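Local coordinates for protein teicoplanin pseudoaglycone deacetylases Orf2 (Actinoplanes teichomyceticus, PDB 2X9L) that probably removes the acetyl group from an N-acetylated sugar of a teicoplanin pseudoaglycone, as a zinc-binding hydrolase of the PIG-L family, at residues 9-14 and 145-150. Residues are numbered along the deposited sequence; the frame is centred on the assembly and turned at random.
Sequences RLLAIS and DEFDPT
Arg9 and Leu11, at the start of the inner strand 9-14, between and parallel to 37-42 and 151-155, pack against Phe147, Pro149 and Thr150, where helix 126-147 ends and the chain turns into strand 151-155. This is a helix-to-strand junction of an alpha/beta fold, in the parallel part of its mixed sheet, and illustrates how such a turn is docked on the edge of the strand it will pair with. Asp148, with positive phi, breaks the helix, and Pro149 leads the chain alongside Arg9. There the backbone carbonyl of Arg9 takes two donors from Thr150: N meets O at 2.8 Å, on a lone pair in the carbonyl plane, while OG1 reaches the same O at 3.1 Å from above that plane. Thr150 chi1 (57°) sets OG1 between its own N and carbonyl carbon, which brings hydroxyl and amide to one oxygen. Backbone bonds from Leu11 to Leu151 and Val153 continue the pairing.

The Arg9 side chain bends at chi3 (73°) and passes over one face of Phe147. The cation-pi contact is off-centre, with CZ 4.6 Å from the ring centroid and guanidinium and ring planes 70° apart. Phe147 C lies over the guanidinium's centre, so the positive group sits at the helix's carbonyl end, which would probably suit its dipole. At the ring's rim, on the side away from Arg9, Leu11 CB touches Pro149 CB at 3.8 Å and Phe147 CD2 at 4.0 Å. With an alanine here instead of Arg9, Phe147 is likely to lose its cationic cover and the helix end its nearby positive charge. A main-chain carbonyl held by amide and hydroxyl thus fixes the strand's entry, whereas a buried ring, shared by cation and leucine, joins helix end to sheet.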
ATOM      1  N   ARG A   9      -5.405  16.876   7.217  1.00 20.90           N
ATOM      2  CA  ARG A   9      -6.010  16.053   6.192  1.00 18.49           C
ATOM      3  C   ARG A   9      -4.923  15.082   5.747  1.00 17.47           C
ATOM      4  O   ARG A   9      -3.924  15.497   5.176  1.00 18.90           O
ATOM      5  CB  ARG A   9      -6.507  16.907   5.019  1.00 22.26           C
ATOM      6  CG  ARG A   9      -7.469  18.034   5.425  1.00 25.96           C
ATOM      7  CD  ARG A   9      -8.119  18.716   4.217  1.00 26.95           C
ATOM      8  NE  ARG A   9      -9.126  17.856   3.602  1.00 31.15           N
ATOM      9  CZ  ARG A   9     -10.075  18.270   2.763  1.00 36.03           C
ATOM     10  NH1 ARG A   9     -10.163  19.554   2.420  1.00 38.36           N
ATOM     11  NH2 ARG A   9     -10.943  17.394   2.263  1.00 33.00           N
ATOM     12  N   LEU A  10      -5.112  13.801   6.051  1.00 15.69           N
ATOM     13  CA  LEU A  10      -4.103  12.792   5.772  1.00 15.49           C
ATOM     14  C   LEU A  10      -4.560  11.924   4.613  1.00 12.98           C
ATOM     15  O   LEU A  10      -5.610  11.309   4.675  1.00 12.66           O
ATOM     16  CB  LEU A  10      -3.884  11.934   7.021  1.00 14.34           C
ATOM     17  CG  LEU A  10      -2.887  10.788   6.886  1.00 16.73           C
ATOM     18  CD1 LEU A  10      -1.521  11.319   6.535  1.00 16.44           C
ATOM     19  CD2 LEU A  10      -2.855   9.992   8.188  1.00 19.06           C
ATOM     20  N   LEU A  11      -3.776  11.892   3.543  1.00 12.15           N
ATOM     21  CA  LEU A  11      -4.096  11.040   2.414  1.00 13.07           C
ATOM     22  C   LEU A  11      -3.114   9.882   2.401  1.00 10.46           C
ATOM     23  O   LEU A  11      -1.921  10.093   2.246  1.00 12.71           O
ATOM     24  CB  LEU A  11      -3.984  11.821   1.108  1.00 13.69           C
ATOM     25  CG  LEU A  11      -4.095  11.041  -0.210  1.00 12.19           C
ATOM     26  CD1 LEU A  11      -5.483  10.402  -0.340  1.00 13.79           C
ATOM     27  CD2 LEU A  11      -3.799  11.965  -1.387  1.00 14.24           C
ATOM     28  N   ALA A  12      -3.629   8.673   2.581  1.00 10.69           N
ATOM     29  CA  ALA A  12      -2.821   7.462   2.499  1.00 10.36           C
ATOM     30  C   ALA A  12      -3.035   6.862   1.120  1.00 11.13           C
ATOM     31  O   ALA A  12      -4.175   6.754   0.663  1.00 13.09           O
ATOM     32  CB  ALA A  12      -3.268   6.485   3.559  1.00 10.97           C
ATOM     33  N   ILE A  13      -1.942   6.478   0.463  1.00  9.91           N
ATOM     34  CA  ILE A  13      -2.012   5.912  -0.880  1.00  9.72           C
ATOM     35  C   ILE A  13      -1.474   4.479  -0.860  1.00 10.31           C
ATOM     36  O   ILE A  13      -0.265   4.245  -0.747  1.00 10.64           O
ATOM     37  CB  ILE A  13      -1.256   6.788  -1.889  1.00 11.31           C
ATOM     38  CG1 ILE A  13      -1.809   8.220  -1.872  1.00 10.46           C
ATOM     39  CG2 ILE A  13      -1.374   6.203  -3.321  1.00 11.52           C
ATOM     40  CD1 ILE A  13      -1.150   9.116  -2.888  1.00 10.69           C
ATOM     41  N   SER A  14      -2.398   3.527  -0.942  1.00 10.52           N
ATOM     42  CA  SER A  14      -2.096   2.117  -0.786  1.00 11.04           C
ATOM     43  C   SER A  14      -1.991   1.472  -2.171  1.00 11.28           C
ATOM     44  O   SER A  14      -2.833   1.705  -3.023  1.00 10.83           O
ATOM     45  CB  SER A  14      -3.228   1.458   0.020  1.00 10.11           C
ATOM     46  OG  SER A  14      -2.960   0.095   0.313  1.00 12.91           O
ATOM     47  N   ASP A 145      -5.784  17.650  -5.554  1.00 19.07           N
ATOM     48  CA  ASP A 145      -6.604  18.841  -5.800  1.00 21.24           C
ATOM     49  C   ASP A 145      -7.946  18.730  -5.087  1.00 23.45           C
ATOM     50  O   ASP A 145      -8.440  19.695  -4.504  1.00 25.99           O
ATOM     51  CB  ASP A 145      -6.859  19.035  -7.299  1.00 20.85           C
ATOM     52  CG  ASP A 145      -5.649  19.554  -8.041  1.00 26.37           C
ATOM     53  OD1 ASP A 145      -4.659  19.946  -7.385  1.00 29.97           O
ATOM     54  OD2 ASP A 145      -5.692  19.577  -9.295  1.00 31.68           O
ATOM     55  N   GLU A 146      -8.533  17.542  -5.123  1.00 20.76           N
ATOM     56  CA  GLU A 146      -9.883  17.349  -4.606  1.00 21.66           C
ATOM     57  C   GLU A 146      -9.930  17.246  -3.081  1.00 23.90           C
ATOM     58  O   GLU A 146     -10.846  17.772  -2.449  1.00 22.67           O
ATOM     59  CB  GLU A 146     -10.510  16.114  -5.243  1.00 25.92           C
ATOM     60  CG  GLU A 146     -11.873  15.748  -4.698  1.00 28.60           C
ATOM     61  CD  GLU A 146     -12.463  14.529  -5.389  1.00 33.29           C
ATOM     62  OE1 GLU A 146     -13.211  13.777  -4.725  1.00 41.70           O
ATOM     63  OE2 GLU A 146     -12.177  14.320  -6.589  1.00 34.53           O
ATOM     64  N   PHE A 147      -8.942  16.569  -2.500  1.00 19.29           N
ATOM     65  CA  PHE A 147      -8.916  16.306  -1.060  1.00 21.89           C
ATOM     66  C   PHE A 147      -8.110  17.356  -0.291  1.00 22.70           C
ATOM     67  O   PHE A 147      -8.373  17.598   0.883  1.00 21.98           O
ATOM     68  CB  PHE A 147      -8.366  14.890  -0.794  1.00 20.23           C
ATOM     69  CG  PHE A 147      -8.311  14.502   0.666  1.00 23.29           C
ATOM     70  CD1 PHE A 147      -9.477  14.336   1.407  1.00 24.16           C
ATOM     71  CD2 PHE A 147      -7.089  14.276   1.288  1.00 18.68           C
ATOM     72  CE1 PHE A 147      -9.420  13.972   2.745  1.00 20.98           C
ATOM     73  CE2 PHE A 147      -7.026  13.918   2.630  1.00 20.31           C
ATOM     74  CZ  PHE A 147      -8.193  13.757   3.356  1.00 17.57           C
ATOM     75  N   ASP A 148      -7.134  17.974  -0.957  1.00 21.68           N
ATOM     76  CA  ASP A 148      -6.267  18.996  -0.350  1.00 21.33           C
ATOM     77  C   ASP A 148      -5.570  18.503   0.920  1.00 22.90           C
ATOM     78  O   ASP A 148      -5.729  19.090   1.987  1.00 21.01           O
ATOM     79  CB  ASP A 148      -7.073  20.268  -0.041  1.00 24.89           C
ATOM     80  CG  ASP A 148      -6.191  21.479   0.245  1.00 29.54           C
ATOM     81  OD1 ASP A 148      -5.052  21.546  -0.271  1.00 28.77           O
ATOM     82  OD2 ASP A 148      -6.649  22.375   0.982  1.00 31.07           O
ATOM     83  N   PRO A 149      -4.774  17.429   0.805  1.00 20.59           N
ATOM     84  CA  PRO A 149      -4.132  16.843   1.987  1.00 16.26           C
ATOM     85  C   PRO A 149      -3.062  17.761   2.575  1.00 17.25           C
ATOM     86  O   PRO A 149      -2.440  18.519   1.835  1.00 20.11           O
ATOM     87  CB  PRO A 149      -3.469  15.574   1.429  1.00 16.76           C
ATOM     88  CG  PRO A 149      -3.221  15.894  -0.024  1.00 17.78           C
ATOM     89  CD  PRO A 149      -4.380  16.758  -0.448  1.00 19.78           C
ATOM     90  N   THR A 150      -2.856  17.693   3.889  1.00 17.22           N
ATOM     91  CA  THR A 150      -1.714  18.347   4.513  1.00 17.71           C
ATOM     92  C   THR A 150      -0.506  17.414   4.578  1.00 17.76           C
ATOM     93  O   THR A 150       0.624  17.864   4.723  1.00 15.37           O
ATOM     94  CB  THR A 150      -2.032  18.827   5.938  1.00 21.87           C
ATOM     95  OG1 THR A 150      -2.477  17.718   6.719  1.00 24.97           O
ATOM     96  CG2 THR A 150      -3.114  19.894   5.919  1.00 22.77           C
TER